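PDB 3KYH: mRNA-capping enzyme subunit alpha from Saccharomyces cerevisiae, which carries out the second step of mRNA capping, transferring GMP from GTP to the 5'-diphosphate end of RNA through a covalent enzyme-GMP intermediate. Local coordinates for residues C[34-38]-C[156-162]; C[62-67]-C[409-413]; C[67-73]-C[204-209]; C[81-85]-C[125-129]. All blocks are in the same frame, centred on the assembly; numbering follows the deposited sequence.

In the fold
The four contacts fall into two pairs. Contacts 1 and 4, their centres 11 Å apart, meet on the same mixed sheet, where Gly160 N lies 2.8 Å from Gly128 O in a probable hydrogen bond. Contacts 2 and 3 have centres 16 Å apart and share Tyr67, and the Trp410 ring of contact 2 packs against Phe208 and Ser209 of contact 3. Contact 3 holds Lys72, the residue that carries GMP in the covalent intermediate; the nearest atoms of contacts 1 and 4 lie about 13 and 14 Å from this contact. Contact 2 joins helix 404-416, the last modelled, to the loop leading into the lysine's strand, its centre 37 Å from that of contact 4.

Contact 1: residues C[34-38]-C[156-162]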
loop_
_atom_site.group_PDB
_atom_site.type_symbol
_atom_site.label_atom_id
_atom_site.label_comp_id
_atom_site.label_asym_id
_atom_site.label_seq_id
_atom_site.Cartn_x
_atom_site.Cartn_y
_atom_site.Cartn_z
ATOM N N LYS C 34 8.932 19.124 -43.471
ATOM C CA LYS C 34 8.894 19.128 -44.924
ATOM C C LYS C 34 9.444 20.428 -45.486
ATOM O O LYS C 34 10.220 20.394 -46.446
ATOM C CB LYS C 34 7.470 18.848 -45.431
ATOM C CG LYS C 34 6.926 17.441 -45.109
ATOM C CD LYS C 34 7.308 16.391 -46.166
ATOM C CE LYS C 34 7.601 15.020 -45.546
ATOM N NZ LYS C 34 8.784 15.075 -44.624
ATOM N N LEU C 35 9.090 21.545 -44.844
ATOM C CA LEU C 35 9.491 22.892 -45.269
ATOM C C LEU C 35 11.008 23.071 -45.426
ATOM O O LEU C 35 11.459 23.961 -46.158
ATOM C CB LEU C 35 8.918 23.957 -44.324
ATOM C CG LEU C 35 8.352 25.302 -44.822
ATOM C CD1 LEU C 35 7.845 26.135 -43.643
ATOM C CD2 LEU C 35 9.297 26.154 -45.676
ATOM N N LEU C 36 11.786 22.221 -44.758
ATOM C CA LEU C 36 13.240 22.218 -44.906
ATOM C C LEU C 36 13.764 20.828 -45.285
ATOM O O LEU C 36 14.947 20.529 -45.107
ATOM C CB LEU C 36 13.915 22.737 -43.628
ATOM C CG LEU C 36 13.520 24.099 -43.044
ATOM C CD1 LEU C 36 13.802 24.154 -41.527
ATOM C CD2 LEU C 36 14.162 25.269 -43.806
ATOM N N ASN C 37 12.879 19.996 -45.831
ATOM C CA ASN C 37 13.201 18.638 -46.312
ATOM C C ASN C 37 14.058 17.743 -45.390
ATOM O O ASN C 37 15.079 17.171 -45.806
ATOM C CB ASN C 37 13.611 18.600 -47.817
ATOM C CG ASN C 37 14.767 19.555 -48.175
ATOM O OD1 ASN C 37 15.905 19.403 -47.711
ATOM N ND2 ASN C 37 14.473 20.519 -49.051
ATOM N N SER C 38 13.615 17.659 -44.133
ATOM C CA SER C 38 14.149 16.752 -43.106
ATOM C C SER C 38 13.262 16.794 -41.864
ATOM O O SER C 38 12.985 17.879 -41.347
ATOM C CB SER C 38 15.594 17.070 -42.723
ATOM O OG SER C 38 16.174 15.938 -42.098
ATOM N N LEU C 156 16.012 30.843 -42.939
ATOM C CA LEU C 156 16.177 29.628 -43.732
ATOM C C LEU C 156 14.925 29.161 -44.475
ATOM O O LEU C 156 14.929 28.097 -45.117
ATOM C CB LEU C 156 16.789 28.492 -42.901
ATOM C CG LEU C 156 16.379 28.068 -41.484
ATOM C CD1 LEU C 156 14.914 28.249 -41.154
ATOM C CD2 LEU C 156 16.711 26.613 -41.335
ATOM N N ALA C 157 13.854 29.950 -44.361
ATOM C CA ALA C 157 12.638 29.764 -45.164
ATOM C C ALA C 157 11.969 31.095 -45.457
ATOM O O ALA C 157 11.716 31.887 -44.555
ATOM C CB ALA C 157 11.654 28.813 -44.494
ATOM N N ILE C 158 11.742 31.353 -46.741
ATOM C CA ILE C 158 10.911 32.476 -47.161
ATOM C C ILE C 158 9.886 32.016 -48.194
ATOM O O ILE C 158 10.222 31.318 -49.166
ATOM C CB ILE C 158 11.713 33.749 -47.586
ATOM C CG1 ILE C 158 10.867 34.993 -47.329
ATOM C CG2 ILE C 158 12.210 33.721 -49.050
ATOM C CD1 ILE C 158 11.136 35.655 -45.991
ATOM N N ASN C 159 8.632 32.365 -47.904
ATOM C CA ASN C 159 7.474 32.032 -48.721
ATOM C C ASN C 159 7.527 30.655 -49.380
ATOM O O ASN C 159 7.787 30.531 -50.582
ATOM C CB ASN C 159 7.134 33.189 -49.654
ATOM C CG ASN C 159 6.446 34.330 -48.921
ATOM O OD1 ASN C 159 5.731 34.114 -47.927
ATOM N ND2 ASN C 159 6.647 35.548 -49.414
ATOM N N GLY C 160 7.400 29.644 -48.509
ATOM C CA GLY C 160 7.467 28.214 -48.815
ATOM C C GLY C 160 8.805 27.700 -49.315
ATOM O O GLY C 160 9.094 26.509 -49.202
ATOM N N ARG C 161 9.613 28.597 -49.876
ATOM C CA ARG C 161 10.918 28.277 -50.458
ATOM C C ARG C 161 11.961 28.027 -49.348
ATOM O O ARG C 161 12.283 28.927 -48.561
ATOM C CB ARG C 161 11.298 29.365 -51.507
ATOM C CG ARG C 161 12.800 29.656 -51.778
ATOM C CD ARG C 161 13.062 30.397 -53.121
ATOM N NE ARG C 161 14.498 30.490 -53.420
ATOM C CZ ARG C 161 15.307 29.457 -53.685
ATOM N NH1 ARG C 161 14.860 28.208 -53.740
ATOM N NH2 ARG C 161 16.596 29.662 -53.896
ATOM N N CYS C 162 12.409 26.773 -49.242
ATOM C CA CYS C 162 13.496 26.389 -48.327
ATOM C C CYS C 162 14.793 27.115 -48.681
ATOM O O CYS C 162 15.498 26.753 -49.636
ATOM C CB CYS C 162 13.735 24.870 -48.323
ATOM S SG CYS C 162 15.350 24.354 -47.650
#
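Leu36 and Leu156 meet at the inner end of this contact, their side chains crossing at about a right angle. Both methyls of Leu36 bear on one methyl of Leu156, with CD2 of Leu36 3.8 Å from CD2 of Leu156, and CD2 of Leu36 also lies near Leu156 O. The side chain of Leu36, its CG swung anti to the carbonyl carbon (chi1 -54°), is thereby directed into the protein, where Leu130 of the neighbouring strand adjoins both leucines. Beside it, CD2 of Leu35 sits 3.7 Å from CB of Ala157, whose small side chain is consistent with the close approach. Cys162 completes this compact side: its CB turns toward the backbone carbonyl of Leu35, and its SG lies 4.1 Å from CD2 of Leu36.

Toward solvent the fit is looser. There the Asn37 amide comes only to the margin, with ND2 4.2 Å from SG of Cys162, and the exposed Gly160 offers no more than its backbone to the end of Leu35. No hydrogen bond crosses between the two segments, so the joint is van der Waals packing, while the helix end and the turn each have their own backbone hydrogen bonds. The arrangement is that of a helix end laid against a beta hairpin: helix 23-35 finishes in a Schellman motif with Asn37 at the C-prime position, and a type I' turn from Ile158 to Arg161 links the two short strands that receive it.

Contact 2: residues C[62-67]-C[409-413]; sequences LLAHDY and CWDER
The Trp410 ring takes Asp66 over one face, with CB of the aspartate 3.5 Å above the plane and offset toward the rim; the carboxylate stands almost upright on the ring, the two planes 85° apart. The Arg413 guanidinium has the His65 carbonyl over one face and the Leu63 carbonyl at its edge, near the plane. These two flat groups fasten helix 404-416 to the loop that connects helix 55-62 with strand 67-73, a long-range docking of the last modelled helix on the nucleotidyltransferase fold.

The polar grip is end-on. Both terminal nitrogens of Arg413 bond to a single acceptor, Leu63 O, NH1 at 2.7 Å and NH2 at 2.8 Å. Both bonds are bent, and they come from out of the carbonyl plane, on the same face of it. A bend at chi3 (-133°) turns the head of the arginine onto the loop, while its CD passes alongside the Asp66 carboxylate. That carboxylate has its salt bridge with Lys235; toward Arg413 it contributes charge alone, because OD2 lies well out of the guanidinium plane, 4.4 Å from NE. Nor does the indole N-H aim at it, although OD1 is near NE1. Farther along the same indole, CH2 of Trp410 comes within 3.8 Å of Tyr67 O.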
loop_
_atom_site.group_PDB
_atom_site.type_symbol
_atom_site.label_atom_id
_atom_site.label_comp_id
_atom_site.label_asym_id
_atom_site.label_seq_id
_atom_site.Cartn_x
_atom_site.Cartn_y
_atom_site.Cartn_z
ATOM N N LEU C 62 38.748 31.092 -40.612
ATOM C CA LEU C 62 38.693 32.545 -40.752
ATOM C C LEU C 62 39.714 33.028 -41.761
ATOM O O LEU C 62 39.584 34.133 -42.270
ATOM C CB LEU C 62 38.873 33.232 -39.398
ATOM C CG LEU C 62 38.710 34.745 -39.156
ATOM C CD1 LEU C 62 40.019 35.517 -39.346
ATOM C CD2 LEU C 62 37.541 35.403 -39.906
ATOM N N LEU C 63 40.718 32.200 -42.056
ATOM C CA LEU C 63 41.691 32.495 -43.115
ATOM C C LEU C 63 41.209 32.101 -44.520
ATOM O O LEU C 63 41.484 32.839 -45.463
ATOM C CB LEU C 63 43.079 31.898 -42.800
ATOM C CG LEU C 63 44.226 31.795 -43.836
ATOM C CD1 LEU C 63 44.733 33.145 -44.367
ATOM C CD2 LEU C 63 45.407 30.996 -43.267
ATOM N N ALA C 64 40.474 30.989 -44.647
ATOM C CA ALA C 64 40.074 30.411 -45.953
ATOM C C ALA C 64 38.677 30.770 -46.534
ATOM O O ALA C 64 38.249 30.216 -47.566
ATOM C CB ALA C 64 40.264 28.891 -45.917
ATOM N N HIS C 65 37.990 31.718 -45.891
ATOM C CA HIS C 65 36.642 32.127 -46.281
ATOM C C HIS C 65 36.452 33.636 -46.128
ATOM O O HIS C 65 37.427 34.382 -45.939
ATOM C CB HIS C 65 35.597 31.387 -45.431
ATOM C CG HIS C 65 35.409 29.953 -45.811
ATOM N ND1 HIS C 65 36.169 28.935 -45.271
ATOM C CD2 HIS C 65 34.537 29.366 -46.669
ATOM C CE1 HIS C 65 35.785 27.783 -45.797
ATOM N NE2 HIS C 65 34.797 28.017 -46.648
ATOM N N ASP C 66 35.181 34.053 -46.205
ATOM C CA ASP C 66 34.757 35.451 -46.098
ATOM C C ASP C 66 33.690 35.453 -44.999
ATOM O O ASP C 66 32.648 34.822 -45.151
ATOM C CB ASP C 66 34.179 35.952 -47.437
ATOM C CG ASP C 66 35.001 35.524 -48.672
ATOM O OD1 ASP C 66 35.266 36.402 -49.513
ATOM O OD2 ASP C 66 35.333 34.326 -48.858
ATOM N N TYR C 67 33.964 36.141 -43.889
ATOM C CA TYR C 67 33.217 35.973 -42.632
ATOM C C TYR C 67 32.558 37.222 -42.046
ATOM O O TYR C 67 32.910 38.347 -42.394
ATOM C CB TYR C 67 34.140 35.382 -41.572
ATOM C CG TYR C 67 33.941 33.913 -41.259
ATOM C CD1 TYR C 67 34.695 32.923 -41.913
ATOM C CD2 TYR C 67 33.057 33.520 -40.243
ATOM C CE1 TYR C 67 34.558 31.577 -41.575
ATOM C CE2 TYR C 67 32.872 32.174 -39.922
ATOM C CZ TYR C 67 33.631 31.211 -40.589
ATOM O OH TYR C 67 33.463 29.883 -40.259
ATOM N N CYS C 409 43.908 38.869 -46.896
ATOM C CA CYS C 409 43.550 37.556 -47.371
ATOM C C CYS C 409 42.183 37.516 -48.075
ATOM O O CYS C 409 41.891 36.545 -48.778
ATOM C CB CYS C 409 43.629 36.600 -46.194
ATOM S SG CYS C 409 43.779 34.920 -46.677
ATOM N N TRP C 410 41.387 38.581 -47.909
ATOM C CA TRP C 410 40.109 38.811 -48.610
ATOM C C TRP C 410 40.379 39.464 -49.958
ATOM O O TRP C 410 39.821 39.030 -50.971
ATOM C CB TRP C 410 39.202 39.757 -47.808
ATOM C CG TRP C 410 37.706 39.628 -48.033
ATOM C CD1 TRP C 410 37.050 39.483 -49.231
ATOM C CD2 TRP C 410 36.682 39.700 -47.026
ATOM N NE1 TRP C 410 35.690 39.421 -49.023
ATOM C CE2 TRP C 410 35.437 39.554 -47.682
ATOM C CE3 TRP C 410 36.696 39.857 -45.631
ATOM C CZ2 TRP C 410 34.220 39.562 -46.990
ATOM C CZ3 TRP C 410 35.487 39.861 -44.945
ATOM C CH2 TRP C 410 34.265 39.713 -45.627
ATOM N N ASP C 411 41.197 40.524 -49.942
ATOM C CA ASP C 411 41.678 41.219 -51.144
ATOM C C ASP C 411 42.276 40.227 -52.148
ATOM O O ASP C 411 42.206 40.440 -53.360
ATOM C CB ASP C 411 42.725 42.285 -50.777
ATOM C CG ASP C 411 42.148 43.456 -49.975
ATOM O OD1 ASP C 411 40.914 43.508 -49.757
ATOM O OD2 ASP C 411 42.938 44.332 -49.545
ATOM N N GLU C 412 42.832 39.137 -51.621
ATOM C CA GLU C 412 43.430 38.074 -52.419
ATOM C C GLU C 412 42.365 37.235 -53.117
ATOM O O GLU C 412 42.428 37.069 -54.336
ATOM C CB GLU C 412 44.355 37.202 -51.565
ATOM C CG GLU C 412 45.513 36.589 -52.340
ATOM C CD GLU C 412 46.652 36.181 -51.430
ATOM O OE1 GLU C 412 47.150 37.036 -50.663
ATOM O OE2 GLU C 412 47.051 34.999 -51.494
ATOM N N ARG C 413 41.388 36.734 -52.360
ATOM C CA ARG C 413 40.237 36.022 -52.931
ATOM C C ARG C 413 39.470 36.895 -53.932
ATOM O O ARG C 413 38.877 36.366 -54.880
ATOM C CB ARG C 413 39.240 35.603 -51.849
ATOM C CG ARG C 413 39.803 34.929 -50.622
ATOM C CD ARG C 413 38.809 35.159 -49.501
ATOM N NE ARG C 413 39.457 35.608 -48.272
ATOM C CZ ARG C 413 39.963 34.805 -47.342
ATOM N NH1 ARG C 413 39.873 33.492 -47.486
ATOM N NH2 ARG C 413 40.540 35.320 -46.263
#

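Contact 3: residues C[67-73]-C[204-209]; sequences YYVCEKT and KHMDFS
Backbone bonds come first: Ser209 N gives a nearly straight one to Tyr67 O (2.8 Å), and Val69 N gives another to Asp207 O (2.7 Å), arriving nearly along the C=O axis. The return bond from Asp207 N to Val69 O is long and weak.

Apolar contacts follow. Met206 crosses the Tyr68 ring, its CG placed over the centre of one face in a CH-pi contact 3.8 Å from the centroid, while SD sits obliquely beside it as a Met-aromatic contact. Phe208 CD2 touches the ring's edge at CE2. With a serine in place of Tyr68, Met206 would probably lose the surface it lies on and Phe208 its neighbour. Beyond the ring, the Met206 CE methyl reaches SG of Cys70.

In the fold, 207-208 is the edge strand beside 67-73, which carries Lys72, the nucleotidyl-accepting lysine of motif I; its side chain points away from 204-209.

Polar contacts gather toward Thr73. Extended Lys204 meets Thr73 tip to tip, NZ hydrogen-bonded to OG1 (3.2 Å), and also makes a cation-pi contact with Phe153. Glu71 OE2, hydrogen-bonded to His224, takes a weak bond from His205 NE2 (3.1 Å).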
loop_
_atom_site.group_PDB
_atom_site.type_symbol
_atom_site.label_atom_id
_atom_site.label_comp_id
_atom_site.label_asym_id
_atom_site.label_seq_id
_atom_site.Cartn_x
_atom_site.Cartn_y
_atom_site.Cartn_z
ATOM N N TYR C 67 33.964 36.141 -43.889
ATOM C CA TYR C 67 33.217 35.973 -42.632
ATOM C C TYR C 67 32.558 37.222 -42.046
ATOM O O TYR C 67 32.910 38.347 -42.394
ATOM C CB TYR C 67 34.140 35.382 -41.572
ATOM C CG TYR C 67 33.941 33.913 -41.259
ATOM C CD1 TYR C 67 34.695 32.923 -41.913
ATOM C CD2 TYR C 67 33.057 33.520 -40.243
ATOM C CE1 TYR C 67 34.558 31.577 -41.575
ATOM C CE2 TYR C 67 32.872 32.174 -39.922
ATOM C CZ TYR C 67 33.631 31.211 -40.589
ATOM O OH TYR C 67 33.463 29.883 -40.259
ATOM N N TYR C 68 31.611 36.983 -41.137
ATOM C CA TYR C 68 30.798 37.988 -40.460
ATOM C C TYR C 68 31.024 38.028 -38.951
ATOM O O TYR C 68 31.371 37.009 -38.313
ATOM C CB TYR C 68 29.312 37.676 -40.655
ATOM C CG TYR C 68 28.649 38.120 -41.957
ATOM C CD1 TYR C 68 27.554 37.406 -42.475
ATOM C CD2 TYR C 68 29.078 39.264 -42.650
ATOM C CE1 TYR C 68 26.907 37.812 -43.632
ATOM C CE2 TYR C 68 28.443 39.666 -43.833
ATOM C CZ TYR C 68 27.356 38.940 -44.305
ATOM O OH TYR C 68 26.727 39.343 -45.459
ATOM N N VAL C 69 30.778 39.209 -38.387
ATOM C CA VAL C 69 30.677 39.384 -36.941
ATOM C C VAL C 69 29.642 40.380 -36.468
ATOM O O VAL C 69 29.575 41.529 -36.939
ATOM C CB VAL C 69 31.996 39.770 -36.256
ATOM C CG1 VAL C 69 32.785 38.532 -35.905
ATOM C CG2 VAL C 69 32.800 40.783 -37.097
ATOM N N CYS C 70 28.866 39.906 -35.498
ATOM C CA CYS C 70 28.058 40.756 -34.634
ATOM C C CYS C 70 28.315 40.215 -33.234
ATOM O O CYS C 70 28.861 39.107 -33.105
ATOM C CB CYS C 70 26.582 40.651 -35.008
ATOM S SG CYS C 70 25.945 38.946 -35.123
ATOM N N GLU C 71 28.017 41.036 -32.219
ATOM C CA GLU C 71 27.921 40.632 -30.798
ATOM C C GLU C 71 26.933 39.488 -30.491
ATOM O O GLU C 71 25.917 39.376 -31.160
ATOM C CB GLU C 71 27.514 41.860 -29.990
ATOM C CG GLU C 71 26.307 42.632 -30.574
ATOM C CD GLU C 71 24.957 42.244 -29.956
ATOM O OE1 GLU C 71 24.857 41.244 -29.206
ATOM O OE2 GLU C 71 23.972 42.967 -30.209
ATOM N N LYS C 72 27.213 38.650 -29.492
ATOM C CA LYS C 72 26.256 37.607 -29.037
ATOM C C LYS C 72 25.184 38.211 -28.100
ATOM O O LYS C 72 25.448 38.376 -26.890
ATOM C CB LYS C 72 26.972 36.407 -28.344
ATOM C CG LYS C 72 26.016 35.324 -27.832
ATOM C CD LYS C 72 26.634 34.106 -27.077
ATOM C CE LYS C 72 25.714 33.595 -25.899
ATOM N NZ LYS C 72 25.732 32.129 -25.628
ATOM N N THR C 73 24.001 38.540 -28.639
ATOM C CA THR C 73 22.871 39.000 -27.816
ATOM C C THR C 73 22.457 37.945 -26.794
ATOM O O THR C 73 22.306 36.770 -27.155
ATOM C CB THR C 73 21.627 39.329 -28.642
ATOM O OG1 THR C 73 21.437 38.336 -29.656
ATOM C CG2 THR C 73 21.748 40.689 -29.294
ATOM N N LYS C 204 19.301 42.145 -37.372
ATOM C CA LYS C 204 20.586 42.076 -36.660
ATOM C C LYS C 204 21.624 42.849 -37.471
ATOM O O LYS C 204 21.864 42.584 -38.664
ATOM C CB LYS C 204 21.057 40.651 -36.295
ATOM C CG LYS C 204 21.948 40.599 -35.034
ATOM C CD LYS C 204 21.931 39.224 -34.344
ATOM C CE LYS C 204 22.799 39.149 -33.056
ATOM N NZ LYS C 204 22.930 37.757 -32.443
ATOM N N HIS C 205 22.123 43.884 -36.806
ATOM C CA HIS C 205 23.111 44.825 -37.319
ATOM C C HIS C 205 24.450 44.223 -37.846
ATOM O O HIS C 205 25.503 44.416 -37.215
ATOM C CB HIS C 205 23.361 45.831 -36.190
ATOM C CG HIS C 205 23.574 45.195 -34.843
ATOM N ND1 HIS C 205 23.265 45.847 -33.663
ATOM C CD2 HIS C 205 24.047 43.972 -34.486
ATOM C CE1 HIS C 205 23.562 45.063 -32.640
ATOM N NE2 HIS C 205 24.042 43.921 -33.113
ATOM N N MET C 206 24.435 43.574 -39.018
ATOM C CA MET C 206 25.613 42.839 -39.491
ATOM C C MET C 206 26.843 43.675 -39.860
ATOM O O MET C 206 26.700 44.791 -40.369
ATOM C CB MET C 206 25.259 41.893 -40.642
ATOM C CG MET C 206 26.056 40.560 -40.636
ATOM S SD MET C 206 25.335 39.121 -39.770
ATOM C CE MET C 206 24.809 39.837 -38.180
ATOM N N ASP C 207 28.027 43.119 -39.558
ATOM C CA ASP C 207 29.362 43.654 -39.919
ATOM C C ASP C 207 30.322 42.522 -40.312
ATOM O O ASP C 207 30.221 41.428 -39.773
ATOM C CB ASP C 207 29.968 44.435 -38.745
ATOM C CG ASP C 207 29.873 45.962 -38.908
ATOM O OD1 ASP C 207 29.777 46.463 -40.055
ATOM O OD2 ASP C 207 29.966 46.669 -37.875
ATOM N N PHE C 208 31.236 42.768 -41.252
ATOM C CA PHE C 208 32.173 41.723 -41.715
ATOM C C PHE C 208 33.306 41.529 -40.712
ATOM O O PHE C 208 33.586 42.433 -39.926
ATOM C CB PHE C 208 32.840 42.049 -43.067
ATOM C CG PHE C 208 31.924 42.622 -44.113
ATOM C CD1 PHE C 208 31.843 44.007 -44.301
ATOM C CD2 PHE C 208 31.195 41.784 -44.953
ATOM C CE1 PHE C 208 31.015 44.552 -45.277
ATOM C CE2 PHE C 208 30.348 42.314 -45.932
ATOM C CZ PHE C 208 30.267 43.702 -46.099
ATOM N N SER C 209 33.971 40.372 -40.802
ATOM C CA SER C 209 35.210 40.017 -40.082
ATOM C C SER C 209 36.203 41.143 -39.807
ATOM O O SER C 209 36.500 41.407 -38.656
ATOM C CB SER C 209 35.960 38.888 -40.819
ATOM O OG SER C 209 36.661 39.365 -41.970
#

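Contact 4: residues C[81-85]-C[125-129]; sequences FIVIN and LQDGT
Ile84 lays its CD1 methyl against CB of Asp127, 3.4 Å away, and meets Leu125 tip to tip, the same methyl 3.7 Å from the leucine CD1. Within the mixed sheet of the catalytic domain, strand 76-84 pairs antiparallel with the start of strand 129-139, and the loop residues just before it continue past the end of the first strand. An extended second torsion (chi2 160°) carries CD1 of Ile84 out to these two partners, while its CG1 is 3.6 Å from Gln126 O. A glycine here would probably open a gap beside CB of Asp127 and leave the end of Leu125 without its apolar partner.

Farther along, the pairing passes to the backbone. Ile82 and Thr129 form a hydrogen-bonded antiparallel pair, but both of its bonds are weak: Ile82 N to Thr129 O at 3.3 Å, and Thr129 N to Ile82 O at 3.5 Å. Their side chains lie on one face of the sheet, the exact place of the isoleucine tip being doubtful. Between the two regions, Gly128 has a positive phi (70°), and Val83 sets its CG1 beside the glycine N. On the face opposite Ile82, the Phe81 ring packs against Leu28, Val32 and Leu35 of helix 23-35, so this strand joins the sheet to that helix. The Thr129 hydroxyl turns to the neighbouring hairpin, where OG1 is hydrogen-bonded with the backbone N of Asn159.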
loop_
_atom_site.group_PDB
_atom_site.type_symbol
_atom_site.label_atom_id
_atom_site.label_comp_id
_atom_site.label_asym_id
_atom_site.label_seq_id
_atom_site.Cartn_x
_atom_site.Cartn_y
_atom_site.Cartn_z
ATOM N N PHE C 81 8.188 31.503 -36.560
ATOM C CA PHE C 81 7.495 30.665 -37.545
ATOM C C PHE C 81 6.178 31.274 -37.982
ATOM O O PHE C 81 5.279 31.460 -37.158
ATOM C CB PHE C 81 7.252 29.264 -36.981
ATOM C CG PHE C 81 6.680 28.281 -37.972
ATOM C CD1 PHE C 81 7.067 28.289 -39.317
ATOM C CD2 PHE C 81 5.839 27.259 -37.512
ATOM C CE1 PHE C 81 6.578 27.327 -40.197
ATOM C CE2 PHE C 81 5.341 26.284 -38.375
ATOM C CZ PHE C 81 5.715 26.321 -39.728
ATOM N N ILE C 82 6.080 31.610 -39.269
ATOM C CA ILE C 82 4.819 32.182 -39.790
ATOM C C ILE C 82 4.193 31.463 -40.972
ATOM O O ILE C 82 4.782 31.387 -42.071
ATOM C CB ILE C 82 4.802 33.739 -39.956
ATOM C CG1 ILE C 82 6.175 34.304 -40.350
ATOM C CG2 ILE C 82 4.412 34.395 -38.638
ATOM C CD1 ILE C 82 6.521 34.168 -41.784
ATOM N N VAL C 83 3.001 30.922 -40.677
ATOM C CA VAL C 83 2.172 30.101 -41.577
ATOM C C VAL C 83 0.655 30.331 -41.343
ATOM O O VAL C 83 0.240 30.672 -40.223
ATOM C CB VAL C 83 2.524 28.587 -41.459
ATOM C CG1 VAL C 83 3.834 28.257 -42.155
ATOM C CG2 VAL C 83 2.575 28.148 -40.003
ATOM N N ILE C 84 -0.150 30.075 -42.387
ATOM C CA ILE C 84 -1.579 30.462 -42.501
ATOM C C ILE C 84 -2.466 29.210 -42.493
ATOM O O ILE C 84 -2.663 28.574 -43.546
ATOM C CB ILE C 84 -1.830 31.214 -43.849
ATOM C CG1 ILE C 84 -0.516 31.734 -44.462
ATOM C CG2 ILE C 84 -2.940 32.272 -43.709
ATOM C CD1 ILE C 84 -0.576 32.040 -45.941
ATOM N N ASN C 85 -3.037 28.899 -41.326
ATOM C CA ASN C 85 -3.588 27.556 -41.022
ATOM C C ASN C 85 -4.565 26.844 -41.994
ATOM O O ASN C 85 -5.725 27.240 -42.126
ATOM C CB ASN C 85 -4.097 27.491 -39.570
ATOM C CG ASN C 85 -5.386 28.280 -39.348
ATOM O OD1 ASN C 85 -5.479 29.474 -39.656
ATOM N ND2 ASN C 85 -6.387 27.607 -38.794
ATOM N N LEU C 125 0.102 38.486 -48.261
ATOM C CA LEU C 125 0.441 37.606 -47.130
ATOM C C LEU C 125 1.804 36.884 -47.235
ATOM O O LEU C 125 2.463 36.985 -48.268
ATOM C CB LEU C 125 -0.722 36.617 -46.893
ATOM C CG LEU C 125 -1.542 36.566 -45.591
ATOM C CD1 LEU C 125 -1.010 35.462 -44.717
ATOM C CD2 LEU C 125 -1.692 37.875 -44.782
ATOM N N GLN C 126 2.208 36.181 -46.164
ATOM C CA GLN C 126 3.459 35.395 -46.067
ATOM C C GLN C 126 3.136 33.969 -45.604
ATOM O O GLN C 126 2.372 33.797 -44.651
ATOM C CB GLN C 126 4.422 36.049 -45.062
ATOM C CG GLN C 126 5.910 35.713 -45.241
ATOM C CD GLN C 126 6.720 36.817 -45.936
ATOM O OE1 GLN C 126 6.453 38.016 -45.718
ATOM N NE2 GLN C 126 7.750 36.418 -46.732
ATOM N N ASP C 127 3.720 32.975 -46.285
ATOM C CA ASP C 127 3.443 31.514 -46.118
ATOM C C ASP C 127 4.747 30.784 -46.338
ATOM O O ASP C 127 5.329 30.896 -47.433
ATOM C CB ASP C 127 2.437 30.987 -47.174
ATOM C CG ASP C 127 2.246 29.430 -47.184
ATOM O OD1 ASP C 127 3.110 28.606 -46.763
ATOM O OD2 ASP C 127 1.197 29.009 -47.734
ATOM N N GLY C 128 5.111 29.979 -45.333
ATOM C CA GLY C 128 6.371 29.235 -45.279
ATOM C C GLY C 128 7.570 30.148 -45.075
ATOM O O GLY C 128 8.375 30.364 -45.999
ATOM N N THR C 129 7.688 30.702 -43.872
ATOM C CA THR C 129 8.790 31.624 -43.581
ATOM C C THR C 129 9.451 31.403 -42.206
ATOM O O THR C 129 8.842 31.678 -41.157
ATOM C CB THR C 129 8.366 33.090 -43.868
ATOM O OG1 THR C 129 7.969 33.217 -45.243
ATOM C CG2 THR C 129 9.474 34.087 -43.548
#